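Local structure of hypothetical protein PH1320 (Pyrococcus horikoshii, 2E87) at residues 24-32 with 43-51; 248-259 with 281-292. The protein binds GDP and is probably a GTP-binding protein of the Obg type, related to nucleolar GTP-binding protein 1, whose cellular role is not established. One frame throughout, in Å; residues are numbered along the deposited sequence.

How the interactions relate
The two contacts sit at far ends of an elongated chain, their centres about 72 Å apart and on opposite sides of its centre. Interaction 1 lies in the N-terminal helical domain, where helix 14-30 packs on helix 38-67. It is small, only partly buried, and away from the nucleotide. Alanine, leucine and phenylalanine carbons pack with the long arms of two arginines, and a single side-chain to backbone bond crosses. Interaction 2 lies in the G domain. It pairs two neighbouring parallel strands, 249-254 and 283-287, deep in the central sheet. Regular backbone bonds hold its strands, and charged and polar side chains gather at their C-terminal ends, where GDP binds.

Interaction 1 (24-32 with 43-51); sequences RAEKAASSF and RLREELRVR
Arg-45 makes the hydrogen bond that joins the two segments. Its NE donates to the backbone O of Ala-29, 3.1 Å away. The acceptor lies almost exactly in the guanidinium plane, at its edge, but the donor stands tilted from the plane of the carbonyl. The arginine chain is extended from CG to NE, which brings NE to the last turn of helix 14-30. A leucine in its place would probably leave the Ala-29 carbonyl without this donor and the helix end less firmly tied.

Arg-49 uses its guanidinium differently. The CB of Ala-29 sits over the centre of one face, 3.5 Å from Arg-49 CZ. This is apolar packing on a flat charged group.

The motif is a helical hairpin. Helices 14-30 and 38-67 run roughly antiparallel; their short segments here lie at 148° and approach to 8.8 Å between axes. Small alanines lie at the approach: Ala-25 faces Arg-49, and Ala-29 lies beside Arg-45. Helix 122-142 also touches this side, with Tyr-133 against Ala-25 and Arg-49.

The other side-chain packing is mostly apolar. Leu-48 presents CD2 to both Ala-28 and Phe-32. Leu-48 CD2 lies 4.2 Å from Ala-28 CB. Leu-48 CD2 also stands over one face of the Phe-32 ring, 4.1 Å from the centroid, in a CH-pi contact. Phe-32 follows the helix end, and its CG lies anti to the backbone N (chi1 180°), which sends the ring across to helix 38-67. The ring edge meets Leu-44 and Arg-45: Phe-32 CE2 is 3.9 Å from Leu-44 CB, and Phe-32 CD2 is 4.0 Å from Arg-45 CG. The ring and the Arg-45 guanidinium stand nearly perpendicular, 89° apart.

Interaction 2 (248-259 with 281-292); sequences NLIIYIFDPSEH and LPFLVVINKIDV. With GDP (guanosine-5'-diphosphate), chain F.
Asp-255 OD2 is gripped by Lys-289 NZ, in a salt bridge of 2.8 Å from above the carboxylate plane, and by the Cys-260 amide. OD1 of Asp-255 accepts from Ser-257 OG at 2.7 Å on its syn side, and from Ser-257 N in an Asx turn. The Lys-289 chain bends at chi2 (89°) and chi4 (-71°), which sets NZ on Asp-255 and leaves Lys-289 CE 3.7 Å from GDP O4'.

Behind this end, strands 249-254 and 283-287 pair in parallel within a beta-alpha-beta unit of the P-loop GTPase fold. Six backbone hydrogen bonds alternate from Ile-250 N to Asn-288 N. Ile-250 lays its CB over the centre of the Phe-283 ring, 3.9 Å from the centroid.

Asn-288 to Asp-291 read NKID, matching the NKxD guanine-recognition motif. Asp-291 OD1 takes GDP N1 at 2.7 Å, nearly straight at 173°, and Asp-291 OD2 takes GDP N2 at 3.2 Å. Asn-288 is held by Ala-317 N and Val-178 O. This paired acceptance from N1 and N2 is consistent with selection for guanine, since adenine has neither an N1 hydrogen nor a 2-amino group.

Interaction 1 (24-32 with 43-51)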
# COMPACT_ATOMS: atom_id res chain seq x y z
N ARG A 24 15.03 -8.62 -30.96
CA ARG A 24 13.86 -8.30 -31.76
C ARG A 24 14.23 -7.50 -33.00
O ARG A 24 13.57 -7.58 -34.03
CB ARG A 24 12.83 -7.52 -30.95
CG ARG A 24 11.46 -7.48 -31.60
CD ARG A 24 10.56 -8.60 -31.09
NE ARG A 24 9.64 -8.14 -30.04
CZ ARG A 24 9.50 -8.71 -28.85
NH1 ARG A 24 10.23 -9.78 -28.54
NH2 ARG A 24 8.64 -8.22 -27.97
N ALA A 25 15.30 -6.71 -32.89
CA ALA A 25 15.75 -5.90 -34.00
C ALA A 25 16.42 -6.81 -35.03
O ALA A 25 16.30 -6.61 -36.23
CB ALA A 25 16.71 -4.82 -33.52
N GLU A 26 17.13 -7.80 -34.54
CA GLU A 26 17.81 -8.75 -35.40
C GLU A 26 16.76 -9.50 -36.24
O GLU A 26 16.87 -9.59 -37.47
CB GLU A 26 18.60 -9.71 -34.52
CG GLU A 26 19.31 -10.84 -35.22
CD GLU A 26 20.20 -11.62 -34.27
OE1 GLU A 26 19.67 -12.16 -33.27
OE2 GLU A 26 21.42 -11.68 -34.49
N LYS A 27 15.73 -10.00 -35.56
CA LYS A 27 14.66 -10.74 -36.22
C LYS A 27 13.94 -9.91 -37.27
O LYS A 27 13.70 -10.39 -38.37
CB LYS A 27 13.67 -11.24 -35.16
CG LYS A 27 12.49 -12.03 -35.70
CD LYS A 27 11.73 -12.70 -34.56
CE LYS A 27 10.44 -13.35 -35.02
NZ LYS A 27 9.76 -14.10 -33.92
N ALA A 28 13.61 -8.67 -36.94
CA ALA A 28 12.90 -7.81 -37.88
C ALA A 28 13.72 -7.44 -39.10
O ALA A 28 13.15 -7.24 -40.17
CB ALA A 28 12.42 -6.55 -37.19
N ALA A 29 15.04 -7.34 -38.95
CA ALA A 29 15.88 -6.95 -40.07
C ALA A 29 16.12 -8.04 -41.13
O ALA A 29 16.20 -7.73 -42.33
CB ALA A 29 17.23 -6.44 -39.56
N SER A 30 16.21 -9.30 -40.70
CA SER A 30 16.45 -10.38 -41.65
C SER A 30 15.22 -10.72 -42.46
O SER A 30 15.34 -11.17 -43.60
CB SER A 30 16.95 -11.63 -40.95
OG SER A 30 15.93 -12.18 -40.13
N SER A 31 14.03 -10.52 -41.90
CA SER A 31 12.80 -10.83 -42.62
C SER A 31 12.19 -9.60 -43.28
O SER A 31 11.02 -9.60 -43.68
CB SER A 31 11.78 -11.48 -41.69
OG SER A 31 11.28 -10.54 -40.76
N PHE A 32 12.98 -8.54 -43.41
CA PHE A 32 12.55 -7.29 -44.03
C PHE A 32 13.03 -7.37 -45.47
O PHE A 32 14.11 -7.90 -45.73
CB PHE A 32 13.22 -6.11 -43.31
CG PHE A 32 12.86 -4.76 -43.87
CD1 PHE A 32 11.54 -4.37 -44.03
CD2 PHE A 32 13.86 -3.85 -44.20
CE1 PHE A 32 11.21 -3.10 -44.50
CE2 PHE A 32 13.55 -2.57 -44.66
CZ PHE A 32 12.23 -2.20 -44.81
N ARG A 43 20.56 0.94 -45.56
CA ARG A 43 20.05 2.13 -44.88
C ARG A 43 18.63 1.95 -44.33
O ARG A 43 18.33 2.42 -43.24
CB ARG A 43 20.12 3.33 -45.84
CG ARG A 43 19.59 4.65 -45.27
CD ARG A 43 19.99 5.85 -46.13
NE ARG A 43 19.39 5.82 -47.47
CZ ARG A 43 20.03 6.17 -48.59
NH1 ARG A 43 21.30 6.57 -48.54
NH2 ARG A 43 19.41 6.10 -49.75
N LEU A 44 17.77 1.27 -45.08
CA LEU A 44 16.40 1.04 -44.61
C LEU A 44 16.37 -0.04 -43.55
O LEU A 44 15.43 -0.14 -42.77
CB LEU A 44 15.48 0.61 -45.76
CG LEU A 44 15.32 1.55 -46.96
CD1 LEU A 44 14.37 0.92 -47.96
CD2 LEU A 44 14.80 2.90 -46.49
N ARG A 45 17.39 -0.88 -43.53
CA ARG A 45 17.45 -1.95 -42.55
C ARG A 45 17.91 -1.36 -41.23
O ARG A 45 17.34 -1.65 -40.18
CB ARG A 45 18.43 -3.06 -42.97
CG ARG A 45 17.79 -4.17 -43.78
CD ARG A 45 18.56 -5.47 -43.67
NE ARG A 45 17.97 -6.50 -44.53
CZ ARG A 45 18.24 -6.64 -45.82
NH1 ARG A 45 19.11 -5.81 -46.41
NH2 ARG A 45 17.64 -7.58 -46.54
N GLU A 46 18.95 -0.53 -41.31
CA GLU A 46 19.51 0.12 -40.14
C GLU A 46 18.46 1.01 -39.49
O GLU A 46 18.38 1.08 -38.27
CB GLU A 46 20.75 0.91 -40.56
CG GLU A 46 21.83 0.01 -41.14
CD GLU A 46 22.48 -0.90 -40.11
OE1 GLU A 46 21.80 -1.31 -39.15
OE2 GLU A 46 23.67 -1.23 -40.26
N GLU A 47 17.66 1.67 -40.32
CA GLU A 47 16.58 2.52 -39.81
C GLU A 47 15.56 1.64 -39.09
O GLU A 47 15.06 2.01 -38.02
CB GLU A 47 15.87 3.24 -40.95
CG GLU A 47 16.58 4.47 -41.44
CD GLU A 47 15.95 5.04 -42.70
OE1 GLU A 47 14.72 5.26 -42.72
OE2 GLU A 47 16.71 5.27 -43.66
N LEU A 48 15.26 0.48 -39.67
CA LEU A 48 14.31 -0.43 -39.07
C LEU A 48 14.84 -0.89 -37.72
O LEU A 48 14.10 -0.96 -36.75
CB LEU A 48 14.05 -1.64 -39.97
CG LEU A 48 13.15 -2.73 -39.37
CD1 LEU A 48 11.75 -2.19 -39.07
CD2 LEU A 48 13.07 -3.88 -40.34
N ARG A 49 16.13 -1.21 -37.66
CA ARG A 49 16.72 -1.66 -36.42
C ARG A 49 16.61 -0.57 -35.36
O ARG A 49 16.20 -0.84 -34.22
CB ARG A 49 18.20 -2.00 -36.60
CG ARG A 49 18.47 -3.27 -37.37
CD ARG A 49 19.93 -3.68 -37.17
NE ARG A 49 20.24 -4.95 -37.81
CZ ARG A 49 20.44 -5.10 -39.11
NH1 ARG A 49 20.38 -4.05 -39.91
NH2 ARG A 49 20.68 -6.31 -39.61
N VAL A 50 16.97 0.66 -35.72
CA VAL A 50 16.90 1.76 -34.76
C VAL A 50 15.49 1.94 -34.20
O VAL A 50 15.31 2.20 -33.02
CB VAL A 50 17.38 3.07 -35.39
CG1 VAL A 50 17.00 4.24 -34.51
CG2 VAL A 50 18.88 3.02 -35.57
N ARG A 51 14.48 1.78 -35.05
CA ARG A 51 13.10 1.94 -34.61
C ARG A 51 12.62 0.78 -33.76
O ARG A 51 11.86 0.98 -32.81
CB ARG A 51 12.14 2.09 -35.80
CG ARG A 51 12.38 3.30 -36.65
CD ARG A 51 11.08 3.75 -37.28
NE ARG A 51 11.29 4.75 -38.33
CZ ARG A 51 11.69 4.45 -39.57
NH1 ARG A 51 11.91 3.18 -39.91
NH2 ARG A 51 11.86 5.42 -40.46

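Interaction 2 (248-259 with 281-292)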
# COMPACT_ATOMS: atom_id res chain seq x y z
N ASN A 248 -11.65 4.66 12.23
CA ASN A 248 -12.63 5.74 12.34
C ASN A 248 -13.13 5.78 13.78
O ASN A 248 -13.85 6.69 14.17
CB ASN A 248 -13.79 5.47 11.39
CG ASN A 248 -13.33 5.31 9.96
OD1 ASN A 248 -12.90 6.27 9.33
ND2 ASN A 248 -13.39 4.09 9.44
N LEU A 249 -12.73 4.77 14.55
CA LEU A 249 -13.10 4.64 15.95
C LEU A 249 -12.12 3.70 16.64
O LEU A 249 -11.76 2.65 16.11
CB LEU A 249 -14.51 4.08 16.11
CG LEU A 249 -14.85 3.72 17.57
CD1 LEU A 249 -14.88 4.98 18.42
CD2 LEU A 249 -16.19 3.02 17.63
N ILE A 250 -11.68 4.09 17.82
CA ILE A 250 -10.76 3.28 18.56
C ILE A 250 -11.40 2.77 19.84
O ILE A 250 -11.92 3.56 20.62
CB ILE A 250 -9.50 4.08 18.92
CG1 ILE A 250 -8.63 4.26 17.66
CG2 ILE A 250 -8.74 3.37 20.01
CD1 ILE A 250 -7.34 4.98 17.92
N ILE A 251 -11.40 1.45 20.01
CA ILE A 251 -11.93 0.82 21.22
C ILE A 251 -10.71 0.46 22.06
O ILE A 251 -9.84 -0.28 21.62
CB ILE A 251 -12.69 -0.49 20.94
CG1 ILE A 251 -14.06 -0.20 20.32
CG2 ILE A 251 -12.91 -1.23 22.25
CD1 ILE A 251 -14.82 -1.45 19.90
N TYR A 252 -10.65 0.99 23.27
CA TYR A 252 -9.52 0.70 24.14
C TYR A 252 -9.99 -0.18 25.28
O TYR A 252 -10.84 0.22 26.07
CB TYR A 252 -8.93 1.98 24.71
CG TYR A 252 -7.56 1.74 25.27
CD1 TYR A 252 -6.43 1.95 24.48
CD2 TYR A 252 -7.38 1.21 26.55
CE1 TYR A 252 -5.16 1.61 24.93
CE2 TYR A 252 -6.12 0.87 27.01
CZ TYR A 252 -5.01 1.08 26.19
OH TYR A 252 -3.74 0.75 26.62
N ILE A 253 -9.41 -1.38 25.36
CA ILE A 253 -9.78 -2.31 26.40
C ILE A 253 -8.81 -2.33 27.59
O ILE A 253 -7.60 -2.47 27.40
CB ILE A 253 -9.85 -3.76 25.87
CG1 ILE A 253 -10.78 -3.85 24.66
CG2 ILE A 253 -10.32 -4.68 26.99
CD1 ILE A 253 -10.86 -5.25 24.06
N PHE A 254 -9.37 -2.18 28.79
CA PHE A 254 -8.63 -2.24 30.05
C PHE A 254 -8.99 -3.60 30.67
O PHE A 254 -10.10 -4.09 30.46
CB PHE A 254 -9.09 -1.17 31.04
CG PHE A 254 -8.55 0.20 30.78
CD1 PHE A 254 -9.34 1.16 30.15
CD2 PHE A 254 -7.27 0.55 31.21
CE1 PHE A 254 -8.87 2.44 29.95
CE2 PHE A 254 -6.79 1.83 31.01
CZ PHE A 254 -7.58 2.78 30.39
N ASP A 255 -8.07 -4.18 31.43
CA ASP A 255 -8.32 -5.44 32.13
C ASP A 255 -8.08 -5.17 33.62
O ASP A 255 -6.97 -5.33 34.12
CB ASP A 255 -7.37 -6.55 31.65
CG ASP A 255 -7.45 -7.81 32.51
OD1 ASP A 255 -8.39 -7.90 33.34
OD2 ASP A 255 -6.59 -8.71 32.37
N PRO A 256 -9.12 -4.75 34.34
CA PRO A 256 -9.01 -4.45 35.77
C PRO A 256 -8.52 -5.59 36.66
O PRO A 256 -8.04 -5.35 37.76
CB PRO A 256 -10.42 -4.01 36.15
CG PRO A 256 -10.98 -3.51 34.87
CD PRO A 256 -10.49 -4.51 33.86
N SER A 257 -8.63 -6.82 36.18
CA SER A 257 -8.21 -7.99 36.94
C SER A 257 -6.68 -8.13 36.94
O SER A 257 -6.09 -8.75 37.83
CB SER A 257 -8.80 -9.24 36.31
OG SER A 257 -7.97 -9.71 35.25
N GLU A 258 -6.05 -7.55 35.92
CA GLU A 258 -4.61 -7.58 35.74
C GLU A 258 -4.15 -8.99 35.39
O GLU A 258 -2.96 -9.28 35.40
CB GLU A 258 -3.88 -7.04 36.98
CG GLU A 258 -4.21 -5.56 37.27
CD GLU A 258 -3.52 -4.99 38.51
OE1 GLU A 258 -2.86 -5.75 39.23
OE2 GLU A 258 -3.66 -3.78 38.76
N HIS A 259 -5.09 -9.87 35.06
CA HIS A 259 -4.71 -11.24 34.69
C HIS A 259 -3.95 -11.22 33.38
O HIS A 259 -3.22 -12.15 33.06
CB HIS A 259 -5.94 -12.14 34.59
CG HIS A 259 -6.64 -12.34 35.90
ND1 HIS A 259 -7.90 -12.90 35.99
CD2 HIS A 259 -6.27 -12.04 37.16
CE1 HIS A 259 -8.27 -12.93 37.25
NE2 HIS A 259 -7.31 -12.41 37.99
N LEU A 281 -9.53 10.87 16.41
CA LEU A 281 -10.46 9.76 16.27
C LEU A 281 -11.21 9.57 17.59
O LEU A 281 -10.64 9.70 18.67
CB LEU A 281 -9.73 8.46 15.94
CG LEU A 281 -8.89 8.31 14.66
CD1 LEU A 281 -8.28 6.93 14.66
CD2 LEU A 281 -9.74 8.52 13.41
N PRO A 282 -12.51 9.28 17.51
CA PRO A 282 -13.29 9.06 18.73
C PRO A 282 -12.85 7.76 19.41
O PRO A 282 -12.42 6.81 18.74
CB PRO A 282 -14.73 8.97 18.23
CG PRO A 282 -14.57 8.53 16.77
CD PRO A 282 -13.38 9.34 16.32
N PHE A 283 -12.94 7.74 20.74
CA PHE A 283 -12.59 6.58 21.56
C PHE A 283 -13.79 6.02 22.32
O PHE A 283 -14.72 6.73 22.71
CB PHE A 283 -11.51 6.93 22.60
CG PHE A 283 -10.10 6.88 22.07
CD1 PHE A 283 -9.64 7.81 21.15
CD2 PHE A 283 -9.22 5.91 22.54
CE1 PHE A 283 -8.31 7.78 20.70
CE2 PHE A 283 -7.90 5.86 22.09
CZ PHE A 283 -7.44 6.81 21.17
N LEU A 284 -13.76 4.70 22.51
CA LEU A 284 -14.78 3.97 23.23
C LEU A 284 -14.01 3.08 24.18
O LEU A 284 -13.35 2.12 23.76
CB LEU A 284 -15.61 3.11 22.27
CG LEU A 284 -16.60 2.18 22.98
CD1 LEU A 284 -17.60 3.01 23.79
CD2 LEU A 284 -17.33 1.31 21.95
N VAL A 285 -14.05 3.42 25.46
CA VAL A 285 -13.35 2.65 26.47
C VAL A 285 -14.21 1.49 26.96
O VAL A 285 -15.39 1.66 27.30
CB VAL A 285 -12.99 3.52 27.68
CG1 VAL A 285 -12.25 2.69 28.70
CG2 VAL A 285 -12.16 4.73 27.23
N VAL A 286 -13.63 0.31 26.97
CA VAL A 286 -14.32 -0.87 27.43
C VAL A 286 -13.53 -1.44 28.60
O VAL A 286 -12.30 -1.52 28.55
CB VAL A 286 -14.41 -1.92 26.29
CG1 VAL A 286 -14.60 -3.30 26.87
CG2 VAL A 286 -15.58 -1.60 25.36
N ILE A 287 -14.23 -1.80 29.67
CA ILE A 287 -13.60 -2.40 30.85
C ILE A 287 -13.97 -3.89 30.80
O ILE A 287 -15.09 -4.28 31.14
CB ILE A 287 -14.14 -1.76 32.14
CG1 ILE A 287 -13.88 -0.26 32.10
CG2 ILE A 287 -13.49 -2.37 33.35
CD1 ILE A 287 -14.18 0.46 33.40
N ASN A 288 -13.02 -4.71 30.36
CA ASN A 288 -13.23 -6.15 30.18
C ASN A 288 -12.97 -6.99 31.42
O ASN A 288 -12.59 -6.47 32.46
CB ASN A 288 -12.35 -6.64 29.03
CG ASN A 288 -12.82 -7.97 28.45
OD1 ASN A 288 -14.03 -8.21 28.29
ND2 ASN A 288 -11.87 -8.82 28.10
N LYS A 289 -13.17 -8.30 31.29
CA LYS A 289 -12.97 -9.23 32.41
C LYS A 289 -13.82 -8.87 33.65
O LYS A 289 -13.38 -9.09 34.78
CB LYS A 289 -11.49 -9.29 32.83
CG LYS A 289 -10.61 -10.27 32.08
CD LYS A 289 -9.99 -9.66 30.85
CE LYS A 289 -9.03 -10.63 30.18
NZ LYS A 289 -7.78 -10.85 30.97
N ILE A 290 -15.02 -8.32 33.47
CA ILE A 290 -15.83 -7.98 34.63
C ILE A 290 -16.30 -9.24 35.38
O ILE A 290 -16.67 -9.17 36.55
CB ILE A 290 -17.09 -7.17 34.25
CG1 ILE A 290 -17.94 -7.95 33.26
CG2 ILE A 290 -16.68 -5.83 33.69
CD1 ILE A 290 -19.20 -7.23 32.85
N ASP A 291 -16.27 -10.39 34.70
CA ASP A 291 -16.69 -11.66 35.29
C ASP A 291 -15.69 -12.23 36.30
O ASP A 291 -16.02 -13.13 37.07
CB ASP A 291 -16.93 -12.69 34.18
CG ASP A 291 -15.67 -12.98 33.37
OD1 ASP A 291 -15.12 -12.03 32.78
OD2 ASP A 291 -15.23 -14.15 33.32
N VAL A 292 -14.47 -11.70 36.28
CA VAL A 292 -13.42 -12.19 37.18
C VAL A 292 -12.68 -11.03 37.85
O VAL A 292 -11.81 -11.23 38.69
CB VAL A 292 -12.41 -13.08 36.41
CG1 VAL A 292 -11.40 -13.67 37.35
CG2 VAL A 292 -13.15 -14.20 35.69
PB GDP F . -5.49 -10.06 23.20
O1B GDP F . -4.06 -10.54 23.35
O2B GDP F . -5.69 -8.57 23.81
O3B GDP F . -6.24 -10.40 21.90
O3A GDP F . -6.26 -10.95 24.28
PA GDP F . -7.21 -12.24 24.05
O1A GDP F . -8.40 -11.90 23.23
O2A GDP F . -6.34 -13.41 23.34
O5' GDP F . -7.69 -12.70 25.52
C5' GDP F . -6.53 -13.07 26.29
C4' GDP F . -6.92 -14.11 27.35
O4' GDP F . -7.99 -13.56 28.21
C3' GDP F . -7.52 -15.40 26.80
O3' GDP F . -7.21 -16.74 27.19
C2' GDP F . -9.02 -15.05 26.69
O2' GDP F . -9.76 -16.29 26.77
C1' GDP F . -9.20 -14.40 28.04
N9 GDP F . -10.39 -13.54 28.10
C8 GDP F . -10.88 -12.71 27.12
N7 GDP F . -11.95 -12.10 27.54
C5 GDP F . -12.23 -12.49 28.81
C6 GDP F . -13.25 -12.18 29.77
O6 GDP F . -14.15 -11.39 29.50
N1 GDP F . -13.20 -12.79 31.00
C2 GDP F . -12.18 -13.69 31.31
N2 GDP F . -12.16 -14.28 32.54
N3 GDP F . -11.24 -13.98 30.43
C4 GDP F . -11.22 -13.42 29.19